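Long-range contacts in Low molecular weight phosphotyrosine protein phosphatase 1 (Drosophila melanogaster, PDB 7CUY), which probably hydrolyses phosphotyrosine in proteins, as well as low-molecular-weight aryl phosphates and acyl phosphates, as a cytoplasmic phosphatase: residues A[5-10]-A[83-88]; A[11-16]-A[68-73]. All blocks are in the same frame, centred on the assembly; numbering follows the deposited sequence.

Contact 1. Residues A[5-10]-A[83-88]; sequences VLMICL and YIFGMD
Two neighbouring parallel strands at the centre of the four-stranded sheet, 3-9 and 83-86, meet here, Val5, Leu6 and Met7 pairing with Tyr83, Ile84 and Phe85. Hydrogen bonds run from Leu6 N to Tyr83 O and from Phe85 N to Leu6 O, each 2.9 Å, and from Ile8 N to Phe85 O at 2.8 Å. On one face of the sheet the Phe85 ring receives two neighbours: Val5 CG1 lies at its edge, in plane, 3.7 Å from CE2, while Met7 SD makes an oblique Met-aromatic contact, 4.6 Å from the ring centroid. The Met7 chain turns at chi2 (-68°), which lays it alongside Phe85, both pointing the same way. Phe148 of helix 132-153 packs edge-to-face with both Phe85 and Tyr83. On the other face Ile8 CG1 meets Ile84 CG2 at 3.6 Å. Beyond Gly86 the regular pairing ends, and Met87 folds back across the strand end, its CG 3.4 Å from Ile8 O and 3.7 Å from Cys9 CB. Cys9, the probable nucleophile, sits at the C-terminal edge of the parallel sheet, the usual site of catalysis in the alpha/beta fold of low-molecular-weight tyrosine phosphatases.

Contact 2. Residues A[11-16]-A[68-73]; sequences GNICRS and HIVRQI
Asn12 meets His68 tip to tip, its carboxamide turned 78° from the imidazole plane. His68 NE2 donates to Asn12 OD1 over 2.6 Å, a bond bent to 130° at the hydrogen. The oxygen lies in the imidazole plane, but the donor approaches from 35° above the carbonyl plane and not along a lone pair. Asn12 CG stands anti to the backbone N, which carries the amide across to the 68-73 loop. ND2 of the same amide bonds Ser39 OG on strand 35-41, and bonds at both OD1 and ND2 would limit rotation of the buried amide.

Val70 lies beside the bond between His68 and Asn12, its two methyls meeting different atoms. CG1 lies 3.6 Å from Asn12 OD1, whereas CG2 presses against the backbone at 3.3 Å from Asn12 O and meets Ile13 CG2 at 3.6 Å. Main-chain bonds from Val70 to Gly48 and Asn49 tie the 68-73 loop to a further loop, and the Arg71 guanidinium forms salt bridges with Asp38 and Asp77.

Asn12 has a left-handed backbone conformation within the turn leading from Cys9 to helix 15-29. The N-H groups of Gly11, Ile13 and Cys14 and the Arg15 guanidinium bind the sulfonate of a buffer molecule, consistent with a phosphate mimic. Residues 11-16 form most of the phosphate-binding P-loop, the CX5R(S/T) signature of tyrosine phosphatases that begins at Cys9, against whose Asn12 and Ile13 His68 and Val70 of the 68-73 loop pack.

Overall arrangement
The two contacts, with centres about 10 Å apart, share the catalytic end of one alpha/beta domain. Residues 5-10 and 11-16 are consecutive, running from the central strand 3-9 through the phosphate-binding loop into helix 15-29. Their partners come later in the chain, 68-73 before 83-88, so contact 2 falls within the span bridged by contact 1. A salt bridge of 2.9 Å from Arg15 NH1 to Asp88 OD2 joins them directly, linking the loop arginine to the N-cap of helix 89-98. Strand 3-9 brings Cys9, the probable nucleophile, to one end of the loop, while the 68-73 segment packs against its middle.

Contact 1. Residues A[5-10]-A[83-88]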
ATOM      1  N   VAL A   5      -1.097  -0.139  10.001  1.00 15.64           N
ATOM      2  CA  VAL A   5      -1.567   0.118   8.637  1.00 17.69           C
ATOM      3  C   VAL A   5      -1.081  -1.021   7.747  1.00 15.95           C
ATOM      4  O   VAL A   5       0.092  -1.405   7.821  1.00 19.23           O
ATOM      5  CB  VAL A   5      -1.041   1.467   8.098  1.00 20.24           C
ATOM      6  CG1 VAL A   5      -1.301   1.596   6.591  1.00 14.80           C
ATOM      7  CG2 VAL A   5      -1.685   2.641   8.824  1.00 16.24           C
ATOM      8  N   LEU A   6      -1.965  -1.545   6.895  1.00 14.87           N
ATOM      9  CA  LEU A   6      -1.642  -2.639   5.972  1.00 14.61           C
ATOM     10  C   LEU A   6      -1.951  -2.215   4.546  1.00 14.59           C
ATOM     11  O   LEU A   6      -3.103  -1.893   4.233  1.00 16.91           O
ATOM     12  CB  LEU A   6      -2.435  -3.900   6.326  1.00 14.46           C
ATOM     13  CG  LEU A   6      -2.138  -5.169   5.511  1.00 17.82           C
ATOM     14  CD1 LEU A   6      -0.685  -5.653   5.727  1.00 18.39           C
ATOM     15  CD2 LEU A   6      -3.134  -6.282   5.834  1.00 19.03           C
ATOM     16  N   MET A   7      -0.942  -2.201   3.675  1.00 16.39           N
ATOM     17  CA  MET A   7      -1.173  -1.895   2.261  1.00 15.22           C
ATOM     18  C   MET A   7      -1.397  -3.176   1.464  1.00 17.76           C
ATOM     19  O   MET A   7      -0.598  -4.103   1.552  1.00 18.60           O
ATOM     20  CB  MET A   7       0.004  -1.128   1.659  1.00 17.12           C
ATOM     21  CG  MET A   7       0.372   0.121   2.427  1.00 17.34           C
ATOM     22  SD  MET A   7      -0.894   1.384   2.324  1.00 20.16           S
ATOM     23  CE  MET A   7       0.010   2.813   3.001  1.00 16.27           C
ATOM     24  N   ILE A   8      -2.453  -3.203   0.645  1.00 17.47           N
ATOM     25  CA  ILE A   8      -2.858  -4.388  -0.110  1.00 14.90           C
ATOM     26  C   ILE A   8      -2.892  -4.036  -1.591  1.00 20.96           C
ATOM     27  O   ILE A   8      -3.451  -2.999  -1.976  1.00 18.70           O
ATOM     28  CB  ILE A   8      -4.262  -4.877   0.323  1.00 17.01           C
ATOM     29  CG1 ILE A   8      -4.288  -5.290   1.794  1.00 15.96           C
ATOM     30  CG2 ILE A   8      -4.771  -5.984  -0.579  1.00 18.95           C
ATOM     31  CD1 ILE A   8      -3.201  -6.267   2.159  1.00 19.90           C
ATOM     32  N   CYS A   9      -2.345  -4.911  -2.425  1.00 17.43           N
ATOM     33  CA  CYS A   9      -2.684  -4.871  -3.842  1.00 19.31           C
ATOM     34  C   CYS A   9      -2.898  -6.312  -4.300  1.00 23.27           C
ATOM     35  O   CYS A   9      -2.976  -7.238  -3.480  1.00 20.06           O
ATOM     36  CB  CYS A   9      -1.622  -4.123  -4.652  1.00 15.75           C
ATOM     37  SG  CYS A   9       0.008  -4.899  -4.692  1.00 20.89           S
ATOM     38  N   LEU A  10      -3.007  -6.505  -5.615  1.00 20.93           N
ATOM     39  CA  LEU A  10      -3.413  -7.818  -6.115  1.00 25.42           C
ATOM     40  C   LEU A  10      -2.339  -8.868  -5.842  1.00 25.34           C
ATOM     41  O   LEU A  10      -2.653  -9.977  -5.392  1.00 24.00           O
ATOM     42  CB  LEU A  10      -3.739  -7.746  -7.606  1.00 21.51           C
ATOM     43  CG  LEU A  10      -4.137  -9.053  -8.314  1.00 23.37           C
ATOM     44  CD1 LEU A  10      -5.299  -9.740  -7.594  1.00 20.23           C
ATOM     45  CD2 LEU A  10      -4.508  -8.793  -9.762  1.00 21.53           C
ATOM     46  N   TYR A  83      -6.084   0.042   9.827  1.00 17.78           N
ATOM     47  CA  TYR A  83      -6.343   0.552   8.494  1.00 16.62           C
ATOM     48  C   TYR A  83      -5.833  -0.455   7.484  1.00 15.76           C
ATOM     49  O   TYR A  83      -4.680  -0.879   7.567  1.00 15.93           O
ATOM     50  CB  TYR A  83      -5.639   1.894   8.284  1.00 16.71           C
ATOM     51  CG  TYR A  83      -6.016   2.906   9.335  1.00 19.24           C
ATOM     52  CD1 TYR A  83      -7.237   3.569   9.270  1.00 19.19           C
ATOM     53  CD2 TYR A  83      -5.159   3.192  10.391  1.00 20.04           C
ATOM     54  CE1 TYR A  83      -7.597   4.506  10.242  1.00 26.47           C
ATOM     55  CE2 TYR A  83      -5.500   4.109  11.368  1.00 23.12           C
ATOM     56  CZ  TYR A  83      -6.723   4.772  11.286  1.00 25.01           C
ATOM     57  OH  TYR A  83      -7.063   5.695  12.252  1.00 26.90           O
ATOM     58  N   ILE A  84      -6.681  -0.840   6.536  1.00 15.01           N
ATOM     59  CA  ILE A  84      -6.273  -1.668   5.408  1.00 15.41           C
ATOM     60  C   ILE A  84      -6.605  -0.917   4.123  1.00 15.86           C
ATOM     61  O   ILE A  84      -7.747  -0.495   3.934  1.00 15.82           O
ATOM     62  CB  ILE A  84      -6.962  -3.043   5.443  1.00 17.15           C
ATOM     63  CG1 ILE A  84      -6.652  -3.742   6.773  1.00 18.15           C
ATOM     64  CG2 ILE A  84      -6.483  -3.878   4.294  1.00 13.59           C
ATOM     65  CD1 ILE A  84      -7.068  -5.183   6.846  1.00 15.85           C
ATOM     66  N   PHE A  85      -5.612  -0.750   3.254  1.00 15.11           N
ATOM     67  CA  PHE A  85      -5.711   0.057   2.040  1.00 16.33           C
ATOM     68  C   PHE A  85      -5.663  -0.814   0.789  1.00 18.63           C
ATOM     69  O   PHE A  85      -4.717  -1.584   0.604  1.00 16.58           O
ATOM     70  CB  PHE A  85      -4.559   1.069   1.947  1.00 19.46           C
ATOM     71  CG  PHE A  85      -4.681   2.251   2.876  1.00 17.76           C
ATOM     72  CD1 PHE A  85      -5.462   3.340   2.537  1.00 19.44           C
ATOM     73  CD2 PHE A  85      -3.984   2.285   4.064  1.00 19.49           C
ATOM     74  CE1 PHE A  85      -5.548   4.446   3.384  1.00 19.51           C
ATOM     75  CE2 PHE A  85      -4.077   3.371   4.916  1.00 19.00           C
ATOM     76  CZ  PHE A  85      -4.858   4.453   4.577  1.00 19.23           C
ATOM     77  N   GLY A  86      -6.658  -0.645  -0.110  1.00 18.17           N
ATOM     78  CA  GLY A  86      -6.533  -1.158  -1.457  1.00 14.39           C
ATOM     79  C   GLY A  86      -5.978  -0.097  -2.386  1.00 15.91           C
ATOM     80  O   GLY A  86      -5.952   1.085  -2.067  1.00 15.56           O
ATOM     81  N   MET A  87      -5.532  -0.530  -3.559  1.00 15.75           N
ATOM     82  CA  MET A  87      -5.003   0.402  -4.545  1.00 19.34           C
ATOM     83  C   MET A  87      -6.021   0.813  -5.606  1.00 21.10           C
ATOM     84  O   MET A  87      -5.935   1.935  -6.124  1.00 18.84           O
ATOM     85  CB  MET A  87      -3.775  -0.200  -5.232  1.00 16.97           C
ATOM     86  CG  MET A  87      -2.675  -0.625  -4.260  1.00 15.77           C
ATOM     87  SD  MET A  87      -1.927   0.767  -3.385  1.00 22.13           S
ATOM     88  CE  MET A  87      -2.229   0.326  -1.697  1.00 18.25           C
ATOM     89  N   ASP A  88      -6.963  -0.067  -5.956  1.00 18.11           N
ATOM     90  CA  ASP A  88      -7.931   0.205  -7.015  1.00 21.54           C
ATOM     91  C   ASP A  88      -9.273  -0.414  -6.628  1.00 21.74           C
ATOM     92  O   ASP A  88      -9.406  -1.053  -5.584  1.00 19.06           O
ATOM     93  CB  ASP A  88      -7.415  -0.304  -8.374  1.00 17.55           C
ATOM     94  CG  ASP A  88      -7.210  -1.792  -8.406  1.00 19.41           C
ATOM     95  OD1 ASP A  88      -7.745  -2.483  -7.522  1.00 23.31           O
ATOM     96  OD2 ASP A  88      -6.499  -2.284  -9.319  1.00 21.55           O
TER

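Contact 2. Residues A[11-16]-A[68-73]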
ATOM      1  N   GLY A  11      -1.068  -8.534  -6.099  1.00 23.86           N
ATOM      2  CA  GLY A  11       0.010  -9.506  -5.972  1.00 24.88           C
ATOM      3  C   GLY A  11       1.137  -9.112  -5.031  1.00 22.84           C
ATOM      4  O   GLY A  11       1.989  -9.945  -4.711  1.00 20.71           O
ATOM      5  N   ASN A  12       1.176  -7.846  -4.592  1.00 22.00           N
ATOM      6  CA  ASN A  12       2.130  -7.399  -3.576  1.00 19.72           C
ATOM      7  C   ASN A  12       3.570  -7.428  -4.101  1.00 23.29           C
ATOM      8  O   ASN A  12       4.526  -7.582  -3.341  1.00 20.05           O
ATOM      9  CB  ASN A  12       1.956  -8.231  -2.296  1.00 20.53           C
ATOM     10  CG  ASN A  12       2.858  -7.791  -1.131  1.00 26.30           C
ATOM     11  OD1 ASN A  12       3.490  -8.638  -0.481  1.00 22.62           O
ATOM     12  ND2 ASN A  12       2.894  -6.482  -0.841  1.00 20.59           N
ATOM     13  N   ILE A  13       3.743  -7.280  -5.411  1.00 21.25           N
ATOM     14  CA  ILE A  13       5.072  -7.151  -5.990  1.00 22.15           C
ATOM     15  C   ILE A  13       5.295  -5.808  -6.679  1.00 24.55           C
ATOM     16  O   ILE A  13       6.459  -5.450  -6.928  1.00 24.00           O
ATOM     17  CB  ILE A  13       5.375  -8.305  -6.968  1.00 23.64           C
ATOM     18  CG1 ILE A  13       4.310  -8.396  -8.066  1.00 22.95           C
ATOM     19  CG2 ILE A  13       5.459  -9.608  -6.231  1.00 22.68           C
ATOM     20  CD1 ILE A  13       4.747  -9.306  -9.239  1.00 24.37           C
ATOM     21  N   CYS A  14       4.242  -5.052  -7.001  1.00 21.59           N
ATOM     22  CA  CYS A  14       4.357  -3.765  -7.684  1.00 21.83           C
ATOM     23  C   CYS A  14       3.893  -2.601  -6.820  1.00 23.31           C
ATOM     24  O   CYS A  14       4.695  -1.736  -6.453  1.00 26.41           O
ATOM     25  CB  CYS A  14       3.550  -3.752  -8.987  1.00 22.81           C
ATOM     26  SG  CYS A  14       4.009  -4.965 -10.243  1.00 26.63           S
ATOM     27  N   ARG A  15       2.601  -2.540  -6.497  1.00 23.52           N
ATOM     28  CA  ARG A  15       2.035  -1.324  -5.923  1.00 21.47           C
ATOM     29  C   ARG A  15       2.201  -1.244  -4.407  1.00 18.83           C
ATOM     30  O   ARG A  15       2.792  -0.292  -3.898  1.00 19.08           O
ATOM     31  CB  ARG A  15       0.557  -1.207  -6.310  1.00 20.94           C
ATOM     32  CG  ARG A  15       0.360  -0.820  -7.760  1.00 19.59           C
ATOM     33  CD  ARG A  15      -1.092  -0.938  -8.155  1.00 18.48           C
ATOM     34  NE  ARG A  15      -1.552  -2.325  -8.194  1.00 22.75           N
ATOM     35  CZ  ARG A  15      -2.813  -2.689  -8.404  1.00 22.36           C
ATOM     36  NH1 ARG A  15      -3.756  -1.764  -8.584  1.00 15.81           N
ATOM     37  NH2 ARG A  15      -3.128  -3.979  -8.422  1.00 20.71           N
ATOM     38  N   SER A  16       1.679  -2.221  -3.670  1.00 19.17           N
ATOM     39  CA  SER A  16       1.672  -2.073  -2.213  1.00 18.73           C
ATOM     40  C   SER A  16       3.061  -2.080  -1.554  1.00 18.81           C
ATOM     41  O   SER A  16       3.200  -1.503  -0.469  1.00 17.82           O
ATOM     42  CB  SER A  16       0.780  -3.152  -1.568  1.00 18.25           C
ATOM     43  OG  SER A  16       1.077  -4.463  -2.006  1.00 18.63           O
ATOM     44  N   HIS A  68      11.169  -6.348   1.332  1.00 37.49           N
ATOM     45  CA  HIS A  68       9.946  -6.999   1.748  1.00 34.94           C
ATOM     46  C   HIS A  68       9.815  -8.354   1.051  1.00 32.09           C
ATOM     47  O   HIS A  68      10.284  -8.549  -0.076  1.00 33.46           O
ATOM     48  CB  HIS A  68       8.779  -6.039   1.468  1.00 31.68           C
ATOM     49  CG  HIS A  68       7.495  -6.698   1.092  1.00 34.01           C
ATOM     50  ND1 HIS A  68       6.560  -7.101   2.028  1.00 33.65           N
ATOM     51  CD2 HIS A  68       6.967  -6.989  -0.124  1.00 32.46           C
ATOM     52  CE1 HIS A  68       5.521  -7.628   1.402  1.00 28.20           C
ATOM     53  NE2 HIS A  68       5.746  -7.575   0.096  1.00 28.82           N
ATOM     54  N   ILE A  69       9.222  -9.310   1.757  1.00 29.94           N
ATOM     55  CA  ILE A  69       8.911 -10.629   1.212  1.00 27.28           C
ATOM     56  C   ILE A  69       7.401 -10.739   1.060  1.00 26.75           C
ATOM     57  O   ILE A  69       6.660 -10.485   2.018  1.00 25.66           O
ATOM     58  CB  ILE A  69       9.431 -11.762   2.113  1.00 30.23           C
ATOM     59  CG1 ILE A  69      10.929 -11.609   2.390  1.00 35.63           C
ATOM     60  CG2 ILE A  69       9.159 -13.112   1.455  1.00 27.61           C
ATOM     61  CD1 ILE A  69      11.545 -12.837   3.027  1.00 35.71           C
ATOM     62  N   VAL A  70       6.950 -11.161  -0.124  1.00 23.85           N
ATOM     63  CA  VAL A  70       5.522 -11.244  -0.422  1.00 23.95           C
ATOM     64  C   VAL A  70       4.838 -12.251   0.491  1.00 23.91           C
ATOM     65  O   VAL A  70       5.203 -13.431   0.533  1.00 26.41           O
ATOM     66  CB  VAL A  70       5.294 -11.617  -1.891  1.00 26.13           C
ATOM     67  CG1 VAL A  70       3.808 -11.854  -2.151  1.00 23.61           C
ATOM     68  CG2 VAL A  70       5.844 -10.536  -2.813  1.00 24.13           C
ATOM     69  N   ARG A  71       3.808 -11.799   1.194  1.00 21.68           N
ATOM     70  CA  ARG A  71       2.898 -12.693   1.883  1.00 21.06           C
ATOM     71  C   ARG A  71       1.475 -12.373   1.452  1.00 23.91           C
ATOM     72  O   ARG A  71       1.180 -11.284   0.931  1.00 21.06           O
ATOM     73  CB  ARG A  71       3.028 -12.587   3.414  1.00 21.63           C
ATOM     74  CG  ARG A  71       2.170 -11.492   4.042  1.00 22.12           C
ATOM     75  CD  ARG A  71       2.203 -11.547   5.563  1.00 25.15           C
ATOM     76  NE  ARG A  71       1.659 -10.338   6.186  1.00 26.43           N
ATOM     77  CZ  ARG A  71       0.371 -10.150   6.478  1.00 27.25           C
ATOM     78  NH1 ARG A  71      -0.534 -11.091   6.209  1.00 23.94           N
ATOM     79  NH2 ARG A  71      -0.017  -9.009   7.040  1.00 23.62           N
ATOM     80  N   GLN A  72       0.586 -13.337   1.675  1.00 22.26           N
ATOM     81  CA  GLN A  72      -0.811 -13.182   1.317  1.00 21.84           C
ATOM     82  C   GLN A  72      -1.607 -12.705   2.523  1.00 24.06           C
ATOM     83  O   GLN A  72      -1.312 -13.072   3.668  1.00 22.80           O
ATOM     84  CB  GLN A  72      -1.387 -14.490   0.779  1.00 22.57           C
ATOM     85  CG  GLN A  72      -2.557 -14.287  -0.136  1.00 22.76           C
ATOM     86  CD  GLN A  72      -3.110 -15.592  -0.638  1.00 28.38           C
ATOM     87  OE1 GLN A  72      -2.608 -16.663  -0.283  1.00 23.34           O
ATOM     88  NE2 GLN A  72      -4.145 -15.520  -1.470  1.00 24.18           N
ATOM     89  N   ILE A  73      -2.612 -11.869   2.255  1.00 21.25           N
ATOM     90  CA  ILE A  73      -3.485 -11.395   3.315  1.00 21.04           C
ATOM     91  C   ILE A  73      -4.160 -12.591   3.984  1.00 26.13           C
ATOM     92  O   ILE A  73      -4.422 -13.628   3.354  1.00 24.95           O
ATOM     93  CB  ILE A  73      -4.512 -10.407   2.731  1.00 20.84           C
ATOM     94  CG1 ILE A  73      -5.349  -9.734   3.825  1.00 20.46           C
ATOM     95  CG2 ILE A  73      -5.435 -11.103   1.731  1.00 23.47           C
ATOM     96  CD1 ILE A  73      -6.239  -8.586   3.290  1.00 16.50           C
TER